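Local coordinates for protein type C neurotoxin (Clostridium botulinum, PDB 3PME) that probably recognises nerve-cell membranes, as the receptor-binding domain of a botulinum C/D mosaic neurotoxin, with gangliosides and phosphatidylethanolamine as likely ligands, at residues Y242-R247 against L368-Y373; V259-I264 against Y268-I273; C355-S360 against T394-T399; I372-P375 against E381-Y384. One frame throughout, in Å; residues are numbered along the deposited sequence.

Contact 1 of 4, residues Y242-R247 against L368-Y373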
loop_
_atom_site.group_PDB
_atom_site.type_symbol
_atom_site.label_atom_id
_atom_site.label_comp_id
_atom_site.label_asym_id
_atom_site.label_seq_id
_atom_site.Cartn_x
_atom_site.Cartn_y
_atom_site.Cartn_z
ATOM N N TYR A 242 -10.288 -6.149 8.950
ATOM C CA TYR A 242 -9.172 -7.032 8.643
ATOM C C TYR A 242 -9.592 -8.498 8.615
ATOM O O TYR A 242 -9.129 -9.275 7.776
ATOM C CB TYR A 242 -8.089 -6.827 9.707
ATOM C CG TYR A 242 -6.772 -7.506 9.443
ATOM C CD1 TYR A 242 -6.577 -8.838 9.772
ATOM C CD2 TYR A 242 -5.714 -6.797 8.907
ATOM C CE1 TYR A 242 -5.358 -9.453 9.550
ATOM C CE2 TYR A 242 -4.493 -7.401 8.679
ATOM C CZ TYR A 242 -4.328 -8.727 8.997
ATOM O OH TYR A 242 -3.110 -9.327 8.768
ATOM N N ASN A 243 -10.477 -8.875 9.532
ATOM C CA ASN A 243 -10.855 -10.273 9.691
ATOM C C ASN A 243 -11.868 -10.781 8.666
ATOM O O ASN A 243 -12.035 -11.990 8.509
ATOM C CB ASN A 243 -11.388 -10.531 11.106
ATOM C CG ASN A 243 -10.309 -10.426 12.177
ATOM O OD1 ASN A 243 -9.111 -10.424 11.873
ATOM N ND2 ASN A 243 -10.726 -10.356 13.440
ATOM N N TYR A 244 -12.560 -9.863 7.991
ATOM C CA TYR A 244 -13.685 -10.236 7.138
ATOM C C TYR A 244 -13.646 -9.564 5.753
ATOM O O TYR A 244 -14.530 -8.783 5.414
ATOM C CB TYR A 244 -15.001 -9.933 7.882
ATOM C CG TYR A 244 -15.019 -10.519 9.278
ATOM C CD1 TYR A 244 -14.954 -11.898 9.472
ATOM C CD2 TYR A 244 -15.054 -9.702 10.407
ATOM C CE1 TYR A 244 -14.940 -12.449 10.742
ATOM C CE2 TYR A 244 -15.050 -10.241 11.684
ATOM C CZ TYR A 244 -14.990 -11.618 11.844
ATOM O OH TYR A 244 -14.981 -12.164 13.101
ATOM N N ILE A 245 -12.642 -9.907 4.941
ATOM C CA ILE A 245 -12.424 -9.257 3.646
ATOM C C ILE A 245 -13.499 -9.605 2.614
ATOM O O ILE A 245 -13.648 -8.920 1.598
ATOM C CB ILE A 245 -11.027 -9.611 3.068
ATOM C CG1 ILE A 245 -10.687 -8.721 1.866
ATOM C CG2 ILE A 245 -10.976 -11.080 2.684
ATOM C CD1 ILE A 245 -9.245 -8.827 1.403
ATOM N N ASP A 246 -14.262 -10.659 2.893
ATOM C CA ASP A 246 -15.304 -11.115 1.978
ATOM C C ASP A 246 -16.701 -10.658 2.389
ATOM O O ASP A 246 -17.688 -11.175 1.873
ATOM C CB ASP A 246 -15.294 -12.644 1.870
ATOM C CG ASP A 246 -15.503 -13.331 3.213
ATOM O OD1 ASP A 246 -15.320 -12.685 4.266
ATOM O OD2 ASP A 246 -15.828 -14.537 3.217
ATOM N N ARG A 247 -16.776 -9.707 3.315
ATOM C CA ARG A 247 -18.071 -9.194 3.752
ATOM C C ARG A 247 -18.194 -7.729 3.421
ATOM O O ARG A 247 -17.196 -7.009 3.381
ATOM C CB ARG A 247 -18.276 -9.415 5.249
ATOM C CG ARG A 247 -18.252 -10.877 5.629
ATOM C CD ARG A 247 -18.717 -11.166 7.042
ATOM N NE ARG A 247 -18.866 -12.616 7.138
ATOM C CZ ARG A 247 -20.020 -13.272 7.076
ATOM N NH1 ARG A 247 -21.187 -12.631 7.010
ATOM N NH2 ARG A 247 -20.010 -14.595 7.138
ATOM N N LEU A 368 -13.762 1.218 17.161
ATOM C CA LEU A 368 -14.540 0.311 16.328
ATOM C C LEU A 368 -13.851 -1.041 16.180
ATOM O O LEU A 368 -12.631 -1.120 15.953
ATOM C CB LEU A 368 -14.793 0.904 14.946
ATOM C CG LEU A 368 -15.505 2.249 14.894
ATOM C CD1 LEU A 368 -15.909 2.558 13.453
ATOM C CD2 LEU A 368 -16.717 2.223 15.795
ATOM N N LEU A 369 -14.627 -2.107 16.320
ATOM C CA LEU A 369 -14.127 -3.429 15.965
ATOM C C LEU A 369 -15.228 -4.261 15.320
ATOM O O LEU A 369 -16.382 -3.829 15.250
ATOM C CB LEU A 369 -13.497 -4.135 17.174
ATOM C CG LEU A 369 -14.339 -4.321 18.430
ATOM C CD1 LEU A 369 -15.335 -5.457 18.273
ATOM C CD2 LEU A 369 -13.432 -4.611 19.615
ATOM N N ALA A 370 -14.875 -5.436 14.815
ATOM C CA ALA A 370 -15.879 -6.327 14.246
ATOM C C ALA A 370 -15.778 -7.698 14.898
ATOM O O ALA A 370 -14.686 -8.214 15.113
ATOM C CB ALA A 370 -15.716 -6.440 12.734
ATOM N N ASP A 371 -16.926 -8.292 15.190
ATOM C CA ASP A 371 -16.966 -9.613 15.816
ATOM C C ASP A 371 -18.384 -10.137 15.661
ATOM O O ASP A 371 -19.277 -9.413 15.194
ATOM C CB ASP A 371 -16.586 -9.508 17.306
ATOM C CG ASP A 371 -16.192 -10.860 17.944
ATOM O OD1 ASP A 371 -16.243 -11.924 17.286
ATOM O OD2 ASP A 371 -15.828 -10.837 19.139
ATOM N N ILE A 372 -18.589 -11.390 16.056
ATOM C CA ILE A 372 -19.911 -12.000 16.067
ATOM C C ILE A 372 -20.607 -11.607 17.367
ATOM O O ILE A 372 -20.186 -11.988 18.460
ATOM C CB ILE A 372 -19.801 -13.541 15.940
ATOM C CG1 ILE A 372 -19.147 -13.900 14.604
ATOM C CG2 ILE A 372 -21.161 -14.199 16.070
ATOM C CD1 ILE A 372 -18.685 -15.350 14.508
ATOM N N TYR A 373 -21.655 -10.806 17.240
ATOM C CA TYR A 373 -22.432 -10.338 18.377
ATOM C C TYR A 373 -23.902 -10.665 18.169
ATOM O O TYR A 373 -24.300 -11.168 17.111
ATOM C CB TYR A 373 -22.304 -8.810 18.505
ATOM C CG TYR A 373 -21.013 -8.342 19.144
ATOM C CD1 TYR A 373 -20.855 -8.372 20.522
ATOM C CD2 TYR A 373 -19.966 -7.841 18.377
ATOM C CE1 TYR A 373 -19.691 -7.937 21.123
ATOM C CE2 TYR A 373 -18.790 -7.394 18.979
ATOM C CZ TYR A 373 -18.659 -7.456 20.349
ATOM O OH TYR A 373 -17.502 -7.021 20.970
HETATM O O HOH W 1 -13.510 -10.597 14.697
#

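Contact 2 of 4, residues V259-I264 against Y268-I273. With SO4 (sulfate ion), chain C.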
loop_
_atom_site.group_PDB
_atom_site.type_symbol
_atom_site.label_atom_id
_atom_site.label_comp_id
_atom_site.label_asym_id
_atom_site.label_seq_id
_atom_site.Cartn_x
_atom_site.Cartn_y
_atom_site.Cartn_z
ATOM N N VAL A 259 -22.233 -8.604 5.802
ATOM C CA VAL A 259 -22.857 -9.666 5.021
ATOM C C VAL A 259 -21.872 -10.234 3.995
ATOM O O VAL A 259 -21.130 -9.493 3.345
ATOM C CB VAL A 259 -24.064 -9.098 4.261
ATOM C CG1 VAL A 259 -24.665 -10.150 3.325
ATOM C CG2 VAL A 259 -25.107 -8.559 5.244
ATOM N N GLN A 260 -21.856 -11.554 3.833
ATOM C CA GLN A 260 -20.946 -12.132 2.853
ATOM C C GLN A 260 -21.396 -11.790 1.439
ATOM O O GLN A 260 -22.560 -11.982 1.092
ATOM C CB GLN A 260 -20.848 -13.646 3.016
ATOM C CG GLN A 260 -19.680 -14.250 2.245
ATOM C CD GLN A 260 -19.486 -15.714 2.547
ATOM O OE1 GLN A 260 -20.416 -16.512 2.426
ATOM N NE2 GLN A 260 -18.275 -16.080 2.947
ATOM N N TYR A 261 -20.476 -11.273 0.628
ATOM C CA TYR A 261 -20.786 -10.979 -0.762
ATOM C C TYR A 261 -21.016 -12.280 -1.517
ATOM O O TYR A 261 -20.395 -13.308 -1.211
ATOM C CB TYR A 261 -19.656 -10.176 -1.406
ATOM C CG TYR A 261 -19.961 -9.662 -2.795
ATOM C CD1 TYR A 261 -21.038 -8.816 -3.030
ATOM C CD2 TYR A 261 -19.146 -9.998 -3.863
ATOM C CE1 TYR A 261 -21.299 -8.343 -4.306
ATOM C CE2 TYR A 261 -19.393 -9.535 -5.128
ATOM C CZ TYR A 261 -20.469 -8.711 -5.351
ATOM O OH TYR A 261 -20.698 -8.255 -6.626
ATOM N N SER A 262 -21.909 -12.239 -2.496
ATOM C CA SER A 262 -22.291 -13.453 -3.217
ATOM C C SER A 262 -21.130 -14.100 -3.971
ATOM O O SER A 262 -21.107 -15.312 -4.114
ATOM C CB SER A 262 -23.445 -13.172 -4.175
ATOM O OG SER A 262 -23.059 -12.238 -5.162
ATOM N N ASP A 263 -20.184 -13.301 -4.462
ATOM C CA ASP A 263 -18.984 -13.857 -5.077
ATOM C C ASP A 263 -17.835 -13.715 -4.100
ATOM O O ASP A 263 -17.290 -12.621 -3.909
ATOM C CB ASP A 263 -18.659 -13.183 -6.415
ATOM C CG ASP A 263 -17.447 -13.807 -7.111
ATOM O OD1 ASP A 263 -16.607 -14.433 -6.429
ATOM O OD2 ASP A 263 -17.336 -13.666 -8.347
ATOM N N ILE A 264 -17.475 -14.843 -3.497
ATOM C CA ILE A 264 -16.474 -14.925 -2.444
ATOM C C ILE A 264 -15.059 -14.563 -2.899
ATOM O O ILE A 264 -14.181 -14.329 -2.070
ATOM C CB ILE A 264 -16.473 -16.350 -1.835
ATOM C CG1 ILE A 264 -17.398 -16.403 -0.625
ATOM C CG2 ILE A 264 -15.059 -16.805 -1.477
ATOM C CD1 ILE A 264 -18.842 -16.233 -0.970
ATOM N N TYR A 268 -14.283 -6.101 -4.863
ATOM C CA TYR A 268 -15.200 -4.993 -5.041
ATOM C C TYR A 268 -16.596 -5.555 -4.881
ATOM O O TYR A 268 -17.095 -6.260 -5.766
ATOM C CB TYR A 268 -15.030 -4.332 -6.410
ATOM C CG TYR A 268 -13.616 -3.873 -6.717
ATOM C CD1 TYR A 268 -12.797 -3.344 -5.723
ATOM C CD2 TYR A 268 -13.118 -3.944 -8.012
ATOM C CE1 TYR A 268 -11.510 -2.918 -6.016
ATOM C CE2 TYR A 268 -11.833 -3.519 -8.313
ATOM C CZ TYR A 268 -11.038 -3.011 -7.314
ATOM O OH TYR A 268 -9.761 -2.586 -7.635
ATOM N N THR A 269 -17.214 -5.237 -3.746
ATOM C CA THR A 269 -18.443 -5.906 -3.318
ATOM C C THR A 269 -19.668 -4.987 -3.487
ATOM O O THR A 269 -20.079 -4.714 -4.613
ATOM C CB THR A 269 -18.313 -6.427 -1.871
ATOM O OG1 THR A 269 -17.986 -5.336 -1.000
ATOM C CG2 THR A 269 -17.199 -7.498 -1.781
ATOM N N LYS A 270 -20.234 -4.506 -2.381
ATOM C CA LYS A 270 -21.429 -3.656 -2.411
ATOM C C LYS A 270 -21.356 -2.555 -1.357
ATOM O O LYS A 270 -20.603 -2.659 -0.376
ATOM C CB LYS A 270 -22.680 -4.499 -2.121
ATOM C CG LYS A 270 -22.958 -5.599 -3.115
ATOM C CD LYS A 270 -24.230 -6.339 -2.738
ATOM C CE LYS A 270 -25.298 -5.361 -2.312
ATOM N NZ LYS A 270 -26.668 -5.920 -2.506
ATOM N N ASN A 271 -22.189 -1.529 -1.540
ATOM C CA ASN A 271 -22.330 -0.444 -0.569
ATOM C C ASN A 271 -21.015 0.219 -0.146
ATOM O O ASN A 271 -20.718 0.310 1.040
ATOM C CB ASN A 271 -23.079 -0.921 0.684
ATOM C CG ASN A 271 -24.424 -1.546 0.361
ATOM O OD1 ASN A 271 -25.060 -1.207 -0.641
ATOM N ND2 ASN A 271 -24.876 -2.447 1.222
ATOM N N PRO A 272 -20.245 0.722 -1.106
ATOM C CA PRO A 272 -19.061 1.477 -0.706
ATOM C C PRO A 272 -19.448 2.701 0.099
ATOM O O PRO A 272 -20.545 3.259 -0.075
ATOM C CB PRO A 272 -18.431 1.884 -2.044
ATOM C CG PRO A 272 -19.593 1.909 -3.001
ATOM C CD PRO A 272 -20.475 0.772 -2.560
ATOM N N ILE A 273 -18.574 3.086 1.014
ATOM C CA ILE A 273 -18.728 4.328 1.754
ATOM C C ILE A 273 -17.841 5.436 1.177
ATOM O O ILE A 273 -16.955 5.180 0.354
ATOM C CB ILE A 273 -18.459 4.117 3.265
ATOM C CG1 ILE A 273 -17.067 3.511 3.525
ATOM C CG2 ILE A 273 -19.543 3.220 3.860
ATOM C CD1 ILE A 273 -15.923 4.511 3.372
HETATM S S SO4 C . -28.095 -5.024 0.922
HETATM O O1 SO4 C . -27.549 -6.330 1.294
HETATM O O2 SO4 C . -27.055 -4.011 0.888
HETATM O O3 SO4 C . -28.693 -5.133 -0.406
HETATM O O4 SO4 C . -29.115 -4.623 1.890
#

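Contact 3 of 4, residues C355-S360 against T394-T399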
loop_
_atom_site.group_PDB
_atom_site.type_symbol
_atom_site.label_atom_id
_atom_site.label_comp_id
_atom_site.label_asym_id
_atom_site.label_seq_id
_atom_site.Cartn_x
_atom_site.Cartn_y
_atom_site.Cartn_z
ATOM N N CYS A 355 -3.475 -0.672 7.419
ATOM C CA CYS A 355 -4.664 -0.807 8.260
ATOM C C CYS A 355 -4.756 0.462 9.083
ATOM O O CYS A 355 -3.749 1.151 9.282
ATOM C CB CYS A 355 -4.490 -1.972 9.243
ATOM S SG CYS A 355 -4.466 -3.609 8.519
ATOM N N SER A 356 -5.946 0.765 9.585
ATOM C CA SER A 356 -6.099 1.847 10.543
ATOM C C SER A 356 -7.079 1.458 11.651
ATOM O O SER A 356 -7.816 0.476 11.535
ATOM C CB SER A 356 -6.554 3.138 9.846
ATOM O OG SER A 356 -7.681 2.891 9.021
ATOM N N GLN A 357 -7.039 2.212 12.741
ATOM C CA GLN A 357 -8.045 2.092 13.800
ATOM C C GLN A 357 -8.947 3.322 13.820
ATOM O O GLN A 357 -8.534 4.417 13.439
ATOM C CB GLN A 357 -7.364 1.861 15.152
ATOM C CG GLN A 357 -6.674 0.503 15.207
ATOM C CD GLN A 357 -5.751 0.327 16.401
ATOM O OE1 GLN A 357 -4.986 1.225 16.759
ATOM N NE2 GLN A 357 -5.808 -0.856 17.010
ATOM N N ILE A 358 -10.181 3.131 14.256
ATOM C CA ILE A 358 -11.182 4.188 14.193
ATOM C C ILE A 358 -11.776 4.329 15.581
ATOM O O ILE A 358 -12.137 3.333 16.212
ATOM C CB ILE A 358 -12.281 3.845 13.181
ATOM C CG1 ILE A 358 -11.687 3.690 11.777
ATOM C CG2 ILE A 358 -13.355 4.932 13.178
ATOM C CD1 ILE A 358 -12.598 2.962 10.817
ATOM N N PHE A 359 -11.838 5.570 16.057
ATOM C CA PHE A 359 -12.244 5.858 17.426
ATOM C C PHE A 359 -13.351 6.874 17.445
ATOM O O PHE A 359 -13.533 7.626 16.491
ATOM C CB PHE A 359 -11.060 6.422 18.218
ATOM C CG PHE A 359 -9.879 5.504 18.260
ATOM C CD1 PHE A 359 -9.778 4.530 19.241
ATOM C CD2 PHE A 359 -8.882 5.592 17.303
ATOM C CE1 PHE A 359 -8.685 3.668 19.283
ATOM C CE2 PHE A 359 -7.794 4.725 17.330
ATOM C CZ PHE A 359 -7.701 3.762 18.320
ATOM N N SER A 360 -14.089 6.891 18.545
ATOM C CA SER A 360 -15.054 7.954 18.798
ATOM C C SER A 360 -14.863 8.451 20.221
ATOM O O SER A 360 -14.573 7.664 21.128
ATOM C CB SER A 360 -16.479 7.432 18.626
ATOM O OG SER A 360 -17.414 8.343 19.175
ATOM N N THR A 394 -7.110 -3.524 25.833
ATOM C CA THR A 394 -6.603 -4.866 25.552
ATOM C C THR A 394 -6.865 -5.324 24.125
ATOM O O THR A 394 -6.430 -6.409 23.729
ATOM C CB THR A 394 -7.205 -5.909 26.507
ATOM O OG1 THR A 394 -8.633 -5.868 26.417
ATOM C CG2 THR A 394 -6.785 -5.618 27.931
ATOM N N LYS A 395 -7.569 -4.500 23.353
ATOM C CA LYS A 395 -7.904 -4.845 21.976
ATOM C C LYS A 395 -7.083 -4.074 20.950
ATOM O O LYS A 395 -7.270 -4.253 19.743
ATOM C CB LYS A 395 -9.394 -4.600 21.707
ATOM C CG LYS A 395 -10.321 -5.626 22.334
ATOM C CD LYS A 395 -10.187 -6.978 21.651
ATOM C CE LYS A 395 -11.241 -7.965 22.142
ATOM N NZ LYS A 395 -11.028 -9.317 21.544
ATOM N N LEU A 396 -6.168 -3.233 21.431
ATOM C CA LEU A 396 -5.376 -2.366 20.558
ATOM C C LEU A 396 -4.439 -3.111 19.609
ATOM O O LEU A 396 -3.996 -2.546 18.608
ATOM C CB LEU A 396 -4.602 -1.325 21.380
ATOM C CG LEU A 396 -5.446 -0.155 21.893
ATOM C CD1 LEU A 396 -4.633 0.719 22.839
ATOM C CD2 LEU A 396 -5.967 0.666 20.727
ATOM N N LEU A 397 -4.119 -4.364 19.928
ATOM C CA LEU A 397 -3.304 -5.181 19.042
ATOM C C LEU A 397 -4.126 -6.275 18.359
ATOM O O LEU A 397 -3.572 -7.114 17.650
ATOM C CB LEU A 397 -2.143 -5.814 19.814
ATOM C CG LEU A 397 -1.138 -4.841 20.425
ATOM C CD1 LEU A 397 -0.239 -5.565 21.423
ATOM C CD2 LEU A 397 -0.314 -4.194 19.329
ATOM N N SER A 398 -5.440 -6.258 18.570
ATOM C CA SER A 398 -6.329 -7.261 17.986
ATOM C C SER A 398 -6.635 -6.919 16.542
ATOM O O SER A 398 -6.989 -5.781 16.249
ATOM C CB SER A 398 -7.648 -7.304 18.761
ATOM O OG SER A 398 -8.592 -8.133 18.102
ATOM N N THR A 399 -6.535 -7.895 15.641
ATOM C CA THR A 399 -6.839 -7.619 14.237
ATOM C C THR A 399 -8.322 -7.279 14.059
ATOM O O THR A 399 -8.693 -6.656 13.075
ATOM C CB THR A 399 -6.442 -8.768 13.285
ATOM O OG1 THR A 399 -7.096 -9.978 13.678
ATOM C CG2 THR A 399 -4.929 -8.964 13.302
#

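Contact 4 of 4, residues I372-P375 against E381-Y384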
loop_
_atom_site.group_PDB
_atom_site.type_symbol
_atom_site.label_atom_id
_atom_site.label_comp_id
_atom_site.label_asym_id
_atom_site.label_seq_id
_atom_site.Cartn_x
_atom_site.Cartn_y
_atom_site.Cartn_z
ATOM N N ILE A 372 -18.589 -11.390 16.056
ATOM C CA ILE A 372 -19.911 -12.000 16.067
ATOM C C ILE A 372 -20.607 -11.607 17.367
ATOM O O ILE A 372 -20.186 -11.988 18.460
ATOM C CB ILE A 372 -19.801 -13.541 15.940
ATOM C CG1 ILE A 372 -19.147 -13.900 14.604
ATOM C CG2 ILE A 372 -21.161 -14.199 16.070
ATOM C CD1 ILE A 372 -18.685 -15.350 14.508
ATOM N N TYR A 373 -21.655 -10.806 17.240
ATOM C CA TYR A 373 -22.432 -10.338 18.377
ATOM C C TYR A 373 -23.902 -10.665 18.169
ATOM O O TYR A 373 -24.300 -11.168 17.111
ATOM C CB TYR A 373 -22.304 -8.810 18.505
ATOM C CG TYR A 373 -21.013 -8.342 19.144
ATOM C CD1 TYR A 373 -20.855 -8.372 20.522
ATOM C CD2 TYR A 373 -19.966 -7.841 18.377
ATOM C CE1 TYR A 373 -19.691 -7.937 21.123
ATOM C CE2 TYR A 373 -18.790 -7.394 18.979
ATOM C CZ TYR A 373 -18.659 -7.456 20.349
ATOM O OH TYR A 373 -17.502 -7.021 20.970
ATOM N N LYS A 374 -24.706 -10.364 19.184
ATOM C CA LYS A 374 -26.156 -10.303 19.041
ATOM C C LYS A 374 -26.507 -8.819 19.079
ATOM O O LYS A 374 -26.743 -8.268 20.147
ATOM C CB LYS A 374 -26.825 -11.033 20.204
ATOM C CG LYS A 374 -26.542 -12.537 20.239
ATOM C CD LYS A 374 -27.057 -13.140 21.541
ATOM C CE LYS A 374 -27.026 -14.648 21.508
ATOM N NZ LYS A 374 -25.646 -15.113 21.300
ATOM N N PRO A 375 -26.496 -8.156 17.911
ATOM C CA PRO A 375 -26.500 -6.684 17.890
ATOM C C PRO A 375 -27.875 -6.030 18.002
ATOM O O PRO A 375 -27.917 -4.812 18.218
ATOM C CB PRO A 375 -25.868 -6.363 16.534
ATOM C CG PRO A 375 -26.317 -7.515 15.657
ATOM C CD PRO A 375 -26.286 -8.732 16.569
ATOM N N GLU A 381 -30.432 -13.188 17.828
ATOM C CA GLU A 381 -29.808 -13.556 16.557
ATOM C C GLU A 381 -28.373 -13.056 16.514
ATOM O O GLU A 381 -28.090 -11.909 16.867
ATOM C CB GLU A 381 -30.578 -12.983 15.365
ATOM C CG GLU A 381 -30.080 -13.505 14.020
ATOM C CD GLU A 381 -30.797 -12.880 12.834
ATOM O OE1 GLU A 381 -31.924 -12.369 13.013
ATOM O OE2 GLU A 381 -30.233 -12.904 11.719
ATOM N N ASN A 382 -27.475 -13.922 16.061
ATOM C CA ASN A 382 -26.075 -13.564 15.906
ATOM C C ASN A 382 -25.831 -12.953 14.543
ATOM O O ASN A 382 -26.480 -13.324 13.567
ATOM C CB ASN A 382 -25.195 -14.811 16.060
ATOM C CG ASN A 382 -25.367 -15.475 17.408
ATOM O OD1 ASN A 382 -25.013 -14.910 18.444
ATOM N ND2 ASN A 382 -25.922 -16.685 17.404
ATOM N N ALA A 383 -24.875 -12.033 14.477
ATOM C CA ALA A 383 -24.479 -11.413 13.218
ATOM C C ALA A 383 -23.032 -10.965 13.314
ATOM O O ALA A 383 -22.566 -10.608 14.389
ATOM C CB ALA A 383 -25.387 -10.210 12.912
ATOM N N TYR A 384 -22.320 -10.978 12.192
ATOM C CA TYR A 384 -21.026 -10.310 12.131
ATOM C C TYR A 384 -21.331 -8.819 12.139
ATOM O O TYR A 384 -22.088 -8.342 11.289
ATOM C CB TYR A 384 -20.276 -10.694 10.862
ATOM C CG TYR A 384 -19.827 -12.134 10.790
ATOM C CD1 TYR A 384 -20.710 -13.142 10.422
ATOM C CD2 TYR A 384 -18.502 -12.476 11.042
ATOM C CE1 TYR A 384 -20.280 -14.467 10.331
ATOM C CE2 TYR A 384 -18.067 -13.793 10.962
ATOM C CZ TYR A 384 -18.968 -14.776 10.601
ATOM O OH TYR A 384 -18.546 -16.086 10.505
HETATM O O HOH W 2 -22.918 -13.358 19.479
#

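Contact 1 of 4, residues Y242-R247 against L368-Y373
Tyr244, the first residue of a type I turn closed by Arg247 N to Tyr244 O (3.2 Å), meets Ala370 in the extended strand 366-373; no direct hydrogen bond joins the two segments. The tyrosine does most of the touching. Its chi1 of -51° sets CG beside the backbone N and anti to the carbonyl carbon, and the ring reaches the strand edge-on: Tyr244 CE2 lies 4.0 Å from Ala370 CB, and the methyl sits near the ring plane, not over a face. One face of the ring is occupied by the preceding residue, with Asn243 CB 3.6 Å above its centre. Both segments belong to the C-terminal receptor-binding region, a beta-trefoil, and the contact lays the loop between strands 238-241 and 247-252 against strand 366-373. The polar link is a single water. It donates to Ala370 O (2.7 Å), accepts from Asn243 ND2 (3.1 Å) and is hydrogen-bonded to Tyr244 OH (2.7 Å), which ties two loop side chains to one strand carbonyl. The other atom of the same Asn243 amide, OD1, is hydrogen-bonded to Thr399 OG1. Tyr384 packs edge-to-face with the Tyr244 ring. Farther along the strand, Asp371 turns its carboxylate onto the backbone of the next residue, where OD1 takes the N-H of Ile372 at 2.7 Å from 42° above the carboxylate plane.

Contact 2 of 4, residues V259-I264 against Y268-I273
The phenol ring of Tyr261 lies flat against Thr269, where the chain leaves strand 255-260 and loops back toward strand 273-277 of the beta-trefoil. The evidence for a CH-pi contact is direct: Thr269 CA stands 3.8 Å from the ring centroid and only 7° off the ring normal. Thr269 adds its methyl at the root of the ring, with CG2 3.7 Å from Tyr261 CG, and the two side chains run past each other in opposite directions. The aliphatic part of Lys270 crosses the tyrosine at about a right angle; its CG comes within 3.4 Å of Tyr261 CE1 on an oblique approach, while CD lies at the ring edge. The opposite face has Ser262 OG over its centre.

Tyr261 is put in place by a chi1 of -172°, which carries CG anti to the backbone N; it is hydrogen-bonded through its backbone to Asp246 and through its hydroxyl to Lys266 NZ. The same hydroxyl is also hydrogen-bonded to His416 ND1, and the His417 ring meets that of Tyr261 with planes about 10° apart, but both histidines lie in the C-terminal histidine run, evidently an expression tag.

Beyond this buried packing lies a sulfate, probably from the crystallisation liquor. Lys270 bends at chi3, and its NZ gives a hydrogen bond to sulfate O3 at 3.0 Å. The hydroxyls of Tyr248 and Tyr299 also bind the anion, and Asn271 ND2, itself hydrogen-bonded to Ile249 O as well, holds sulfate O2 at 2.7 Å with an N-H...O angle of 165°.

Contact 3 of 4, residues C355-S360 against T394-T399
Gln357 and Leu396 form the closest backbone approach of the two segments, yet their CA atoms are still 8.5 Å apart, so extended strand 356-360 and the loop facing it are joined through side chains, one of them bonded to a main-chain carbonyl, with no backbone-to-backbone bond. The loop folds into a type I turn from Lys395 to Ser398, closed by Ser398 N to Lys395 O at 3.0 Å. That turn presents the carbonyl of Leu396 to the strand. Gln357, with CG beside its backbone N and an extended chain beyond it, spans the gap, and its NE2 donates to Leu396 O at 2.9 Å. The bond is far from straight: the angle at the hydrogen is 141°, and the amide nitrogen stands 36° above the carbonyl plane, away from either lone pair. NE2 is also hydrogen-bonded to Ser401 OG. In the beta-trefoil of the C-terminal receptor-binding region, this ties a strand of the sheet to the loop joining strands 383-389 and 403-406. Gln357 itself is buried, so these two oxygens give its amide nitrogen partners away from bulk solvent.

The side chain of Leu396 crosses that of Gln357 at about a right angle. Its CD2 branch packs against the amide, 4.0 Å from Gln357 NE2. The apolar partner of CD2 is Phe359, two residues further along the strand, whose CZ is 4.3 Å away. The methyl meets the phenyl ring at its edge, near the ring plane. Tyr392 meets the same phenyl ring, their planes inclined at about 50°.

Contact 4 of 4, residues I372-P375 against E381-Y384
Tyr373 and Ala383 pair their backbones at the loop end of the beta hairpin, where strand 366-373 of the trefoil ends and its antiparallel partner, strand 383-389, begins. This is the tight part. Tyr373 N donates to Ala383 O at 3.0 Å, and Ala383 N returns a bond to Tyr373 O at 2.8 Å, entering with a C=O...N angle of 170°. A CA-H...O contact supplements each: Ile372 CA to Ala383 O and Asn382 CA to Tyr373 O, the latter at 3.2 Å. On the face carrying Ala383, its methyl fits against the Pro375 ring, CB to CG 4.0 Å. On the other face, Ile372 and Tyr384 lie side by side, with Ile372 CG1 above the phenol, 3.9 Å from the centroid and 17° off its normal. Arg247 makes a cation-pi contact with that same ring.

The outer side is looser and polar, built from the exposed Asn382 and the lysine beside it. Water joins Ile372 O to Asn382 OD1, donating to both. Lys374 runs alongside Asn382 and bends at chi4 (60°), which turns its amino group toward the Asn382 amide: Lys374 NZ reaches Asn382 OD1 at 2.9 Å, in the carbonyl plane and on a lone pair.

In the fold
All four contacts lie in the C-terminal receptor-binding region. Contacts 1 and 4 share strand 366-373, their centres 11 Å apart, and join where Tyr244 CE1 comes within 3.4 Å of Tyr384 CE2. Contact 2 attaches to contact 1 through polar groups: Asp246 OD2 lies 2.9 Å from Gln260 NE2, a probable hydrogen bond. Contact 3, centred 12 Å from contact 1, reaches it through neighbouring strands, with Leu368 N 2.8 Å from Ile358 O. Contact 1 thus touches each of the others, whereas contacts 2, 3 and 4 do not touch one another; the centres of 2 and 3 are 22 Å apart. The sulfate belongs to contact 2.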